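432aa long hypothetical deoxyribodipyrimidine photolyase (Sulfolobus tokodaii, PDB 2E0I) probably repairs cyclobutane pyrimidine dimers in DNA by light-driven catalysis, carrying one FAD in its helical domain and a second that is implicated as a novel light-harvesting cofactor. Local coordinates at residues G18-L23 with E154-E159; G69-V74 with F162-S167; Y207-N212 with K373-A378; I294-R299 with E383-L388. One frame throughout, in Å; residues are numbered along the deposited sequence.

Contact 1: G18-L23 with E154-E159; sequences GLNYAL and EPETME
N20 meets the chain at E156 and M158 with both ends of its carboxamide, and these are the hydrogen bonds that join helix 17-25 to the segment 154-159. Its ND2 gives a hydrogen bond to E156 O at 2.9 Å, with the acceptor close to the amide plane of N20. Its OD1 takes the backbone N-H of M158, also at 2.9 Å and nearly straight (164°), the donor standing well above the carboxamide plane. CG stands anti to the carbonyl carbon (chi1 -81°), on the side of the backbone N; the amide beyond it lies between E156 O and M158 N, and two bonds from one flat group fix its rotation. The partner chain belongs to the long connection after helix 140-147 that leads from the N-terminal α/β photolyase domain toward the helical FAD-binding domain; here it runs over the first helix of the α/β domain. T157, between the two bonded residues, turns its OG1 elsewhere, to E14 and the backbone N of D15. The remaining contacts are van der Waals, carbon against carbonyl oxygen: M158 CB lies 3.7 Å from N20 O, while its thioether end bends away. Three residues on, L23 brings CD1 to within 3.6 Å of M158 O, and the same side chain packs on F162.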
loop_
_atom_site.group_PDB
_atom_site.type_symbol
_atom_site.label_atom_id
_atom_site.label_comp_id
_atom_site.label_asym_id
_atom_site.label_seq_id
_atom_site.Cartn_x
_atom_site.Cartn_y
_atom_site.Cartn_z
ATOM N N GLY A 18 -18.686 8.636 2.304
ATOM C CA GLY A 18 -19.687 8.415 1.288
ATOM C C GLY A 18 -20.835 7.575 1.789
ATOM O O GLY A 18 -21.998 7.857 1.504
ATOM N N LEU A 19 -20.517 6.532 2.548
ATOM C CA LEU A 19 -21.558 5.660 3.056
ATOM C C LEU A 19 -22.481 6.441 3.979
ATOM O O LEU A 19 -23.701 6.260 3.945
ATOM C CB LEU A 19 -20.941 4.467 3.784
ATOM C CG LEU A 19 -21.946 3.473 4.373
ATOM C CD1 LEU A 19 -22.874 2.960 3.276
ATOM C CD2 LEU A 19 -21.195 2.336 5.064
ATOM N N ASN A 20 -21.899 7.320 4.797
ATOM C CA ASN A 20 -22.685 8.137 5.719
ATOM C C ASN A 20 -23.687 8.983 4.958
ATOM O O ASN A 20 -24.875 8.949 5.263
ATOM C CB ASN A 20 -21.795 9.054 6.545
ATOM C CG ASN A 20 -21.171 8.350 7.715
ATOM O OD1 ASN A 20 -21.683 7.337 8.198
ATOM N ND2 ASN A 20 -20.068 8.896 8.201
ATOM N N TYR A 21 -23.217 9.739 3.968
ATOM C CA TYR A 21 -24.123 10.571 3.194
ATOM C C TYR A 21 -25.194 9.719 2.551
ATOM O O TYR A 21 -26.364 10.089 2.532
ATOM C CB TYR A 21 -23.374 11.341 2.114
ATOM C CG TYR A 21 -22.652 12.556 2.625
ATOM C CD1 TYR A 21 -21.272 12.547 2.800
ATOM C CD2 TYR A 21 -23.348 13.723 2.928
ATOM C CE1 TYR A 21 -20.599 13.675 3.263
ATOM C CE2 TYR A 21 -22.689 14.855 3.394
ATOM C CZ TYR A 21 -21.315 14.825 3.557
ATOM O OH TYR A 21 -20.656 15.945 4.001
ATOM N N ALA A 22 -24.799 8.566 2.031
ATOM C CA ALA A 22 -25.757 7.679 1.394
ATOM C C ALA A 22 -26.866 7.287 2.365
ATOM O O ALA A 22 -28.047 7.349 2.034
ATOM C CB ALA A 22 -25.056 6.434 0.884
ATOM N N LEU A 23 -26.475 6.886 3.568
ATOM C CA LEU A 23 -27.433 6.457 4.582
ATOM C C LEU A 23 -28.390 7.547 5.053
ATOM O O LEU A 23 -29.553 7.281 5.361
ATOM C CB LEU A 23 -26.682 5.870 5.783
ATOM C CG LEU A 23 -26.080 4.482 5.549
ATOM C CD1 LEU A 23 -25.116 4.136 6.675
ATOM C CD2 LEU A 23 -27.202 3.449 5.437
ATOM N N GLU A 154 -13.585 14.601 12.797
ATOM C CA GLU A 154 -13.762 13.516 13.758
ATOM C C GLU A 154 -14.583 12.361 13.176
ATOM O O GLU A 154 -15.487 12.581 12.368
ATOM C CB GLU A 154 -14.452 14.058 15.008
ATOM C CG GLU A 154 -13.637 15.077 15.779
ATOM C CD GLU A 154 -14.479 15.855 16.793
ATOM O OE1 GLU A 154 -15.376 15.252 17.430
ATOM O OE2 GLU A 154 -14.235 17.072 16.962
ATOM N N PRO A 155 -14.272 11.112 13.572
ATOM C CA PRO A 155 -15.024 9.970 13.053
ATOM C C PRO A 155 -16.488 10.119 13.399
ATOM O O PRO A 155 -16.827 10.753 14.391
ATOM C CB PRO A 155 -14.396 8.791 13.775
ATOM C CG PRO A 155 -13.005 9.225 13.973
ATOM C CD PRO A 155 -13.158 10.652 14.413
ATOM N N GLU A 156 -17.353 9.555 12.570
ATOM C CA GLU A 156 -18.781 9.590 12.830
ATOM C C GLU A 156 -19.497 8.615 11.911
ATOM O O GLU A 156 -18.991 8.261 10.846
ATOM C CB GLU A 156 -19.333 10.987 12.633
ATOM C CG GLU A 156 -19.592 11.346 11.209
ATOM C CD GLU A 156 -19.834 12.825 11.049
ATOM O OE1 GLU A 156 -20.158 13.242 9.915
ATOM O OE2 GLU A 156 -19.690 13.572 12.054
ATOM N N THR A 157 -20.673 8.174 12.333
ATOM C CA THR A 157 -21.434 7.225 11.545
ATOM C C THR A 157 -22.897 7.625 11.547
ATOM O O THR A 157 -23.463 7.918 12.595
ATOM C CB THR A 157 -21.299 5.788 12.119
ATOM O OG1 THR A 157 -19.917 5.416 12.158
ATOM C CG2 THR A 157 -22.063 4.784 11.260
ATOM N N MET A 158 -23.504 7.643 10.370
ATOM C CA MET A 158 -24.905 7.985 10.270
ATOM C C MET A 158 -25.736 6.715 10.318
ATOM O O MET A 158 -25.254 5.639 9.958
ATOM C CB MET A 158 -25.166 8.736 8.967
ATOM C CG MET A 158 -25.350 10.251 9.146
ATOM S SD MET A 158 -23.968 11.094 9.977
ATOM C CE MET A 158 -24.578 11.172 11.722
ATOM N N GLU A 159 -26.970 6.840 10.795
ATOM C CA GLU A 159 -27.881 5.704 10.860
ATOM C C GLU A 159 -28.702 5.741 9.566
ATOM O O GLU A 159 -28.922 6.811 9.003
ATOM C CB GLU A 159 -28.780 5.806 12.110
ATOM C CG GLU A 159 -28.069 5.428 13.437
ATOM C CD GLU A 159 -28.926 5.669 14.700
ATOM O OE1 GLU A 159 -28.500 5.273 15.821
ATOM O OE2 GLU A 159 -30.024 6.262 14.571
#

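Contact 2: G69-V74 with F162-S167; sequences GSRLNV and FDVTDS
S70 and N73 face the connection at F162, D163 and T165, where the linker after helix 140-147 crosses the entry to strand 73-76, an outermost strand of the parallel sheet in this α/β domain. G69, with positive phi, is the C' residue of the Schellman motif that closes the preceding helix, and the chain passes directly from it into this contact. The close-packed part lies around S70: its CB sits 3.5 Å from F162 CB, and its OG, anti to the backbone N (chi1 -175°), makes a weak hydrogen bond to D163 O. V164 CG2 lies 3.4 Å from S70 OG. At N73, OD1 accepts the T165 N-H at 2.9 Å, from a donor tilted above the carboxamide plane, and also bonds S168 OG, while ND2 goes to P31 O in the neighbouring strand. An alanine here would probably leave the T165 N-H without its acceptor and P31 O without this donor, setting the linker less firmly against the sheet. Toward solvent the contact is looser, and the exposed D166 and S167 add little to it. R71, its chain extended from CG to NE, turns its end to S168 OG and M169 O, just beyond 162-167. There V164 CG1 lies over one face of the R71 guanidinium, 3.9 Å from R71 NE.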
loop_
_atom_site.group_PDB
_atom_site.type_symbol
_atom_site.label_atom_id
_atom_site.label_comp_id
_atom_site.label_asym_id
_atom_site.label_seq_id
_atom_site.Cartn_x
_atom_site.Cartn_y
_atom_site.Cartn_z
ATOM N N GLY A 69 -29.564 -7.023 8.828
ATOM C CA GLY A 69 -30.589 -7.525 7.931
ATOM C C GLY A 69 -30.303 -7.168 6.493
ATOM O O GLY A 69 -31.192 -6.758 5.741
ATOM N N SER A 70 -29.042 -7.314 6.115
ATOM C CA SER A 70 -28.622 -7.018 4.765
ATOM C C SER A 70 -27.477 -7.961 4.466
ATOM O O SER A 70 -27.322 -8.991 5.125
ATOM C CB SER A 70 -28.159 -5.567 4.673
ATOM O OG SER A 70 -27.844 -5.215 3.341
ATOM N N ARG A 71 -26.687 -7.622 3.458
ATOM C CA ARG A 71 -25.531 -8.428 3.089
ATOM C C ARG A 71 -24.863 -7.729 1.935
ATOM O O ARG A 71 -25.464 -6.891 1.266
ATOM C CB ARG A 71 -25.920 -9.851 2.654
ATOM C CG ARG A 71 -26.549 -9.944 1.271
ATOM C CD ARG A 71 -26.755 -11.396 0.843
ATOM N NE ARG A 71 -27.480 -11.522 -0.432
ATOM C CZ ARG A 71 -26.974 -11.230 -1.626
ATOM N NH1 ARG A 71 -25.732 -10.790 -1.738
ATOM N NH2 ARG A 71 -27.708 -11.372 -2.714
ATOM N N LEU A 72 -23.609 -8.080 1.708
ATOM C CA LEU A 72 -22.854 -7.490 0.627
ATOM C C LEU A 72 -23.378 -8.036 -0.710
ATOM O O LEU A 72 -23.482 -9.250 -0.906
ATOM C CB LEU A 72 -21.373 -7.822 0.804
ATOM C CG LEU A 72 -20.440 -7.071 -0.134
ATOM C CD1 LEU A 72 -20.665 -5.571 0.042
ATOM C CD2 LEU A 72 -18.995 -7.455 0.165
ATOM N N ASN A 73 -23.724 -7.123 -1.612
ATOM C CA ASN A 73 -24.228 -7.467 -2.933
ATOM C C ASN A 73 -23.057 -7.430 -3.902
ATOM O O ASN A 73 -22.549 -6.353 -4.226
ATOM C CB ASN A 73 -25.288 -6.451 -3.356
ATOM C CG ASN A 73 -26.544 -6.532 -2.504
ATOM O OD1 ASN A 73 -27.424 -7.366 -2.739
ATOM N ND2 ASN A 73 -26.626 -5.675 -1.497
ATOM N N VAL A 74 -22.635 -8.603 -4.369
ATOM C CA VAL A 74 -21.486 -8.687 -5.266
ATOM C C VAL A 74 -21.819 -8.849 -6.745
ATOM O O VAL A 74 -22.728 -9.586 -7.120
ATOM C CB VAL A 74 -20.554 -9.840 -4.844
ATOM C CG1 VAL A 74 -19.338 -9.888 -5.751
ATOM C CG2 VAL A 74 -20.137 -9.658 -3.390
ATOM N N PHE A 162 -30.128 -0.520 5.314
ATOM C CA PHE A 162 -29.459 -1.299 4.290
ATOM C C PHE A 162 -30.423 -2.274 3.614
ATOM O O PHE A 162 -31.054 -3.104 4.278
ATOM C CB PHE A 162 -28.292 -2.077 4.901
ATOM C CG PHE A 162 -27.084 -1.236 5.198
ATOM C CD1 PHE A 162 -26.244 -0.816 4.174
ATOM C CD2 PHE A 162 -26.775 -0.887 6.503
ATOM C CE1 PHE A 162 -25.106 -0.061 4.448
ATOM C CE2 PHE A 162 -25.640 -0.131 6.792
ATOM C CZ PHE A 162 -24.801 0.282 5.761
ATOM N N ASP A 163 -30.531 -2.169 2.293
ATOM C CA ASP A 163 -31.387 -3.062 1.524
ATOM C C ASP A 163 -30.528 -4.087 0.761
ATOM O O ASP A 163 -29.299 -4.058 0.825
ATOM C CB ASP A 163 -32.254 -2.255 0.560
ATOM C CG ASP A 163 -33.346 -3.091 -0.079
ATOM O OD1 ASP A 163 -33.940 -3.937 0.638
ATOM O OD2 ASP A 163 -33.615 -2.892 -1.290
ATOM N N VAL A 164 -31.176 -4.995 0.042
ATOM C CA VAL A 164 -30.468 -6.031 -0.699
ATOM C C VAL A 164 -31.061 -6.225 -2.084
ATOM O O VAL A 164 -32.181 -5.803 -2.350
ATOM C CB VAL A 164 -30.546 -7.373 0.057
ATOM C CG1 VAL A 164 -29.994 -8.501 -0.786
ATOM C CG2 VAL A 164 -29.788 -7.260 1.366
ATOM N N THR A 165 -30.294 -6.845 -2.971
ATOM C CA THR A 165 -30.758 -7.138 -4.316
ATOM C C THR A 165 -30.655 -8.636 -4.449
ATOM O O THR A 165 -29.560 -9.188 -4.441
ATOM C CB THR A 165 -29.877 -6.504 -5.394
ATOM O OG1 THR A 165 -30.051 -5.086 -5.376
ATOM C CG2 THR A 165 -30.258 -7.032 -6.764
ATOM N N ASP A 166 -31.798 -9.294 -4.562
ATOM C CA ASP A 166 -31.812 -10.740 -4.684
ATOM C C ASP A 166 -30.956 -11.280 -5.821
ATOM O O ASP A 166 -30.277 -12.289 -5.652
ATOM C CB ASP A 166 -33.250 -11.234 -4.827
ATOM C CG ASP A 166 -34.007 -11.200 -3.509
ATOM O OD1 ASP A 166 -35.170 -11.662 -3.476
ATOM O OD2 ASP A 166 -33.437 -10.715 -2.503
ATOM N N SER A 167 -30.978 -10.608 -6.969
ATOM C CA SER A 167 -30.195 -11.056 -8.117
ATOM C C SER A 167 -28.697 -11.248 -7.806
ATOM O O SER A 167 -28.149 -12.330 -8.030
ATOM C CB SER A 167 -30.360 -10.075 -9.298
ATOM O OG SER A 167 -29.658 -8.849 -9.103
#

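Contact 3: Y207-N212 with K373-A378; sequences YPAENN and KFDPEA
The backbones of Y207 and F374 come within 4.9 Å at their CA atoms, where the loop 207-212 meets the last part of helix 367-374 and the type I turn D375-A378 that follows it. No hydrogen bond crosses; the contact is made by rings and by side-chain carbons set against carbonyl and carboxylate oxygens. Y207 and F374 form a T-shaped pair, the edge of F374 directed at the face of Y207, with centroids 5.2 Å apart and planes at 67°. CD1 of F374 does the touching: it stands over the Y207 face, displaced toward the rim, 3.8 Å from Y207 CE1 and nearly as close to CZ. The two side chains cross at about a right angle. At the edge of the tyrosine ring, near its plane, K373 O approaches Y207 CE1 to 3.3 Å. The same ring also makes a cation-pi contact with R204. Next along the loop, P208 sets its CD against F374 O at 3.3 Å, and its ring also packs on V311 and F380. A209 closes the line with CB 3.8 Å from D375 OD2. That carboxylate is engaged by the helix that comes next, OD1 and OD2 taking the backbone N-H groups of I381 and F380 at the start of helix 379-384. The contact therefore joins the loop between helices 189-196 and 217-221 to the turn between helices 367-374 and 379-384, through a T-shaped aromatic pair in the helical part of the photolyase fold, with the side chain of P208 about 11 Å from a bound FAD.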
loop_
_atom_site.group_PDB
_atom_site.type_symbol
_atom_site.label_atom_id
_atom_site.label_comp_id
_atom_site.label_asym_id
_atom_site.label_seq_id
_atom_site.Cartn_x
_atom_site.Cartn_y
_atom_site.Cartn_z
ATOM N N TYR A 207 14.215 -1.429 14.168
ATOM C CA TYR A 207 14.746 -2.755 14.406
ATOM C C TYR A 207 13.724 -3.825 14.050
ATOM O O TYR A 207 12.737 -4.016 14.750
ATOM C CB TYR A 207 15.171 -2.848 15.863
ATOM C CG TYR A 207 16.141 -1.750 16.231
ATOM C CD1 TYR A 207 17.519 -1.971 16.226
ATOM C CD2 TYR A 207 15.686 -0.465 16.519
ATOM C CE1 TYR A 207 18.417 -0.933 16.495
ATOM C CE2 TYR A 207 16.572 0.576 16.784
ATOM C CZ TYR A 207 17.934 0.336 16.769
ATOM O OH TYR A 207 18.802 1.381 17.004
ATOM N N PRO A 208 13.959 -4.541 12.939
ATOM C CA PRO A 208 13.078 -5.601 12.450
ATOM C C PRO A 208 12.885 -6.723 13.447
ATOM O O PRO A 208 11.785 -7.231 13.591
ATOM C CB PRO A 208 13.783 -6.098 11.189
ATOM C CG PRO A 208 14.636 -4.964 10.779
ATOM C CD PRO A 208 15.147 -4.426 12.077
ATOM N N ALA A 209 13.954 -7.121 14.126
ATOM C CA ALA A 209 13.868 -8.209 15.089
ATOM C C ALA A 209 12.861 -7.886 16.187
ATOM O O ALA A 209 12.110 -8.753 16.635
ATOM C CB ALA A 209 15.230 -8.485 15.683
ATOM N N GLU A 210 12.846 -6.636 16.630
ATOM C CA GLU A 210 11.900 -6.218 17.655
ATOM C C GLU A 210 10.515 -6.148 17.004
ATOM O O GLU A 210 10.376 -6.376 15.803
ATOM C CB GLU A 210 12.333 -4.865 18.236
ATOM C CG GLU A 210 13.606 -4.991 19.070
ATOM C CD GLU A 210 14.206 -3.661 19.495
ATOM O OE1 GLU A 210 13.478 -2.828 20.086
ATOM O OE2 GLU A 210 15.420 -3.456 19.252
ATOM N N ASN A 211 9.481 -5.856 17.774
ATOM C CA ASN A 211 8.167 -5.806 17.161
ATOM C C ASN A 211 7.561 -4.435 17.362
ATOM O O ASN A 211 6.464 -4.309 17.892
ATOM C CB ASN A 211 7.266 -6.867 17.781
ATOM C CG ASN A 211 6.425 -7.568 16.749
ATOM O OD1 ASN A 211 5.376 -8.137 17.063
ATOM N ND2 ASN A 211 6.885 -7.542 15.497
ATOM N N ASN A 212 8.257 -3.405 16.905
ATOM C CA ASN A 212 7.777 -2.060 17.127
ATOM C C ASN A 212 7.053 -1.336 16.015
ATOM O O ASN A 212 7.016 -0.114 15.997
ATOM C CB ASN A 212 8.926 -1.208 17.660
ATOM C CG ASN A 212 9.424 -1.704 19.018
ATOM O OD1 ASN A 212 8.654 -1.797 19.982
ATOM N ND2 ASN A 212 10.712 -2.030 19.095
ATOM N N LYS A 373 23.716 -2.208 12.609
ATOM C CA LYS A 373 23.075 -1.307 13.551
ATOM C C LYS A 373 21.655 -1.718 13.914
ATOM O O LYS A 373 21.277 -1.673 15.090
ATOM C CB LYS A 373 23.046 0.117 13.002
ATOM C CG LYS A 373 22.330 1.075 13.929
ATOM C CD LYS A 373 22.335 2.494 13.413
ATOM C CE LYS A 373 21.701 3.418 14.439
ATOM N NZ LYS A 373 21.746 4.832 13.988
ATOM N N PHE A 374 20.875 -2.122 12.909
ATOM C CA PHE A 374 19.482 -2.494 13.128
ATOM C C PHE A 374 19.185 -3.953 13.382
ATOM O O PHE A 374 18.030 -4.318 13.579
ATOM C CB PHE A 374 18.633 -1.973 11.977
ATOM C CG PHE A 374 18.645 -0.486 11.869
ATOM C CD1 PHE A 374 18.161 0.299 12.914
ATOM C CD2 PHE A 374 19.187 0.143 10.753
ATOM C CE1 PHE A 374 18.220 1.689 12.850
ATOM C CE2 PHE A 374 19.252 1.537 10.679
ATOM C CZ PHE A 374 18.769 2.311 11.728
ATOM N N ASP A 375 20.215 -4.789 13.374
ATOM C CA ASP A 375 20.049 -6.207 13.664
ATOM C C ASP A 375 21.368 -6.684 14.263
ATOM O O ASP A 375 22.012 -7.596 13.743
ATOM C CB ASP A 375 19.727 -7.000 12.397
ATOM C CG ASP A 375 19.057 -8.340 12.700
ATOM O OD1 ASP A 375 19.083 -9.229 11.816
ATOM O OD2 ASP A 375 18.494 -8.501 13.814
ATOM N N PRO A 376 21.781 -6.064 15.379
ATOM C CA PRO A 376 23.024 -6.380 16.088
ATOM C C PRO A 376 23.217 -7.854 16.445
ATOM O O PRO A 376 24.334 -8.363 16.415
ATOM C CB PRO A 376 22.942 -5.488 17.323
ATOM C CG PRO A 376 21.494 -5.438 17.589
ATOM C CD PRO A 376 20.938 -5.191 16.211
ATOM N N GLU A 377 22.130 -8.535 16.778
ATOM C CA GLU A 377 22.202 -9.938 17.156
ATOM C C GLU A 377 21.927 -10.822 15.954
ATOM O O GLU A 377 21.959 -12.044 16.058
ATOM C CB GLU A 377 21.168 -10.233 18.241
ATOM C CG GLU A 377 20.845 -9.040 19.135
ATOM C CD GLU A 377 22.043 -8.567 19.946
ATOM O OE1 GLU A 377 23.152 -8.458 19.370
ATOM O OE2 GLU A 377 21.873 -8.294 21.158
ATOM N N ALA A 378 21.652 -10.197 14.816
ATOM C CA ALA A 378 21.346 -10.928 13.594
ATOM C C ALA A 378 20.113 -11.812 13.793
ATOM O O ALA A 378 19.921 -12.794 13.077
ATOM C CB ALA A 378 22.540 -11.772 13.171
#

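Contact 4: I294-R299 with E383-L388; sequences IDAGMR and EWVEEL
R299 reaches from helix 292-304 to E387 and makes a two-pronged salt bridge. R299 NH2 bonds E387 OE2 at 3.1 Å with an N-H...O angle of 166°, and R299 NH1 makes a weak bond to E387 OE1 at 3.2 Å. OE2 lies in the guanidinium plane, yet NH2 meets it from above the carboxylate plane; the two planes are 59° apart. Each charge has further company: NH2 also donates to G287 O, and OE2 is shared with R288. The R299 chain is extended from CG to NE, and its CD passes 3.4 Å from W384 O. V385 CG1 covers one face of the guanidinium, 3.7 Å from R299 NH1. Deeper in, V385 CG2 packs on A296 CB at 3.9 Å, and W384 CB lies against A296 O, where helix 379-384 gives way to loop. D295, on the same helix, has its own partners, OD1 bonding Y407 OH and OD2 the backbone N of T289. A leucine in place of R299 would probably leave E387 with R288 as its remaining charged partner here and G287 O without this donor. With two arginines gathered round it, the E387 carboxylate is likely to stay ionised, tying the turn after helix 379-384 to helix 292-304 by charge as well as by apolar packing.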
loop_
_atom_site.group_PDB
_atom_site.type_symbol
_atom_site.label_atom_id
_atom_site.label_comp_id
_atom_site.label_asym_id
_atom_site.label_seq_id
_atom_site.Cartn_x
_atom_site.Cartn_y
_atom_site.Cartn_z
ATOM N N ILE A 294 19.715 -7.723 3.372
ATOM C CA ILE A 294 18.932 -7.592 2.146
ATOM C C ILE A 294 18.217 -8.914 1.864
ATOM O O ILE A 294 17.038 -8.932 1.549
ATOM C CB ILE A 294 19.836 -7.229 0.930
ATOM C CG1 ILE A 294 20.603 -5.933 1.215
ATOM C CG2 ILE A 294 18.991 -7.061 -0.328
ATOM C CD1 ILE A 294 19.726 -4.713 1.440
ATOM N N ASP A 295 18.940 -10.018 1.988
ATOM C CA ASP A 295 18.375 -11.342 1.765
ATOM C C ASP A 295 17.248 -11.638 2.732
ATOM O O ASP A 295 16.220 -12.185 2.347
ATOM C CB ASP A 295 19.465 -12.397 1.914
ATOM C CG ASP A 295 20.503 -12.303 0.813
ATOM O OD1 ASP A 295 21.678 -12.661 1.055
ATOM O OD2 ASP A 295 20.134 -11.871 -0.302
ATOM N N ALA A 296 17.443 -11.279 3.993
ATOM C CA ALA A 296 16.420 -11.515 4.991
ATOM C C ALA A 296 15.172 -10.738 4.600
ATOM O O ALA A 296 14.062 -11.281 4.605
ATOM C CB ALA A 296 16.909 -11.078 6.346
ATOM N N GLY A 297 15.355 -9.470 4.248
ATOM C CA GLY A 297 14.223 -8.651 3.855
ATOM C C GLY A 297 13.396 -9.259 2.732
ATOM O O GLY A 297 12.199 -9.504 2.893
ATOM N N MET A 298 14.027 -9.511 1.589
ATOM C CA MET A 298 13.319 -10.072 0.452
ATOM C C MET A 298 12.644 -11.388 0.786
ATOM O O MET A 298 11.483 -11.608 0.424
ATOM C CB MET A 298 14.270 -10.255 -0.728
ATOM C CG MET A 298 14.901 -8.950 -1.214
ATOM S SD MET A 298 13.714 -7.641 -1.602
ATOM C CE MET A 298 12.972 -8.275 -3.151
ATOM N N ARG A 299 13.352 -12.265 1.487
ATOM C CA ARG A 299 12.767 -13.550 1.827
ATOM C C ARG A 299 11.534 -13.378 2.690
ATOM O O ARG A 299 10.516 -14.029 2.446
ATOM C CB ARG A 299 13.786 -14.451 2.513
ATOM C CG ARG A 299 14.866 -14.888 1.569
ATOM C CD ARG A 299 15.773 -15.922 2.173
ATOM N NE ARG A 299 16.951 -16.111 1.333
ATOM C CZ ARG A 299 17.879 -17.034 1.550
ATOM N NH1 ARG A 299 17.756 -17.862 2.583
ATOM N NH2 ARG A 299 18.939 -17.118 0.749
ATOM N N GLU A 383 16.271 -15.404 11.401
ATOM C CA GLU A 383 14.879 -15.810 11.309
ATOM C C GLU A 383 14.433 -16.030 9.878
ATOM O O GLU A 383 13.493 -16.784 9.632
ATOM C CB GLU A 383 13.981 -14.761 11.960
ATOM C CG GLU A 383 12.522 -15.177 12.054
ATOM C CD GLU A 383 12.322 -16.384 12.956
ATOM O OE1 GLU A 383 12.669 -16.295 14.163
ATOM O OE2 GLU A 383 11.818 -17.421 12.457
ATOM N N TRP A 384 15.102 -15.392 8.925
ATOM C CA TRP A 384 14.688 -15.542 7.544
ATOM C C TRP A 384 15.694 -16.132 6.566
ATOM O O TRP A 384 15.310 -16.611 5.494
ATOM C CB TRP A 384 14.166 -14.204 7.025
ATOM C CG TRP A 384 12.977 -13.713 7.804
ATOM C CD1 TRP A 384 12.977 -12.788 8.810
ATOM C CD2 TRP A 384 11.624 -14.156 7.667
ATOM N NE1 TRP A 384 11.708 -12.628 9.309
ATOM C CE2 TRP A 384 10.857 -13.457 8.627
ATOM C CE3 TRP A 384 10.984 -15.077 6.826
ATOM C CZ2 TRP A 384 9.478 -13.649 8.770
ATOM C CZ3 TRP A 384 9.615 -15.267 6.966
ATOM C CH2 TRP A 384 8.876 -14.555 7.931
ATOM N N VAL A 385 16.974 -16.109 6.912
ATOM C CA VAL A 385 17.975 -16.681 6.021
ATOM C C VAL A 385 18.390 -18.033 6.577
ATOM O O VAL A 385 19.246 -18.122 7.454
ATOM C CB VAL A 385 19.210 -15.783 5.897
ATOM C CG1 VAL A 385 20.211 -16.411 4.947
ATOM C CG2 VAL A 385 18.801 -14.415 5.405
ATOM N N GLU A 386 17.767 -19.079 6.051
ATOM C CA GLU A 386 18.013 -20.460 6.467
ATOM C C GLU A 386 19.473 -20.831 6.741
ATOM O O GLU A 386 19.820 -21.263 7.840
ATOM C CB GLU A 386 17.457 -21.409 5.405
ATOM C CG GLU A 386 17.087 -22.780 5.930
ATOM C CD GLU A 386 15.948 -22.725 6.947
ATOM O OE1 GLU A 386 15.488 -23.808 7.385
ATOM O OE2 GLU A 386 15.517 -21.602 7.309
ATOM N N GLU A 387 20.316 -20.672 5.729
ATOM C CA GLU A 387 21.732 -20.999 5.832
ATOM C C GLU A 387 22.524 -20.318 6.969
ATOM O O GLU A 387 23.398 -20.937 7.575
ATOM C CB GLU A 387 22.410 -20.736 4.477
ATOM C CG GLU A 387 21.875 -19.510 3.699
ATOM C CD GLU A 387 20.674 -19.815 2.780
ATOM O OE1 GLU A 387 19.666 -20.376 3.263
ATOM O OE2 GLU A 387 20.735 -19.479 1.573
ATOM N N LEU A 388 22.227 -19.061 7.274
ATOM C CA LEU A 388 22.959 -18.381 8.330
ATOM C C LEU A 388 22.339 -18.642 9.691
ATOM O O LEU A 388 22.719 -18.024 10.681
ATOM C CB LEU A 388 22.978 -16.879 8.070
ATOM C CG LEU A 388 23.435 -16.439 6.683
ATOM C CD1 LEU A 388 23.574 -14.930 6.664
ATOM C CD2 LEU A 388 24.756 -17.099 6.335
#

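How the contacts relate
Contacts 1 and 2 lie in the N-terminal α/β domain, their centres 19 Å apart, and alternate along the chain: helix 17-25 and the entry to strand 73-76 both receive the linker that follows helix 140-147. They touch through F162, which packs on L19 and L23. Contacts 3 and 4 sit some 42 to 47 Å away, centre to centre, in the helical part of the protein. They are only 13 Å apart between centres, also alternate in sequence, and use consecutive helices, 367-374 in contact 3 and 379-384 in contact 4; their nearest atoms are about 5 Å apart without touching. The first pair holds the interdomain linker to the α/β domain, and the second ties later helices to earlier parts of the helical half.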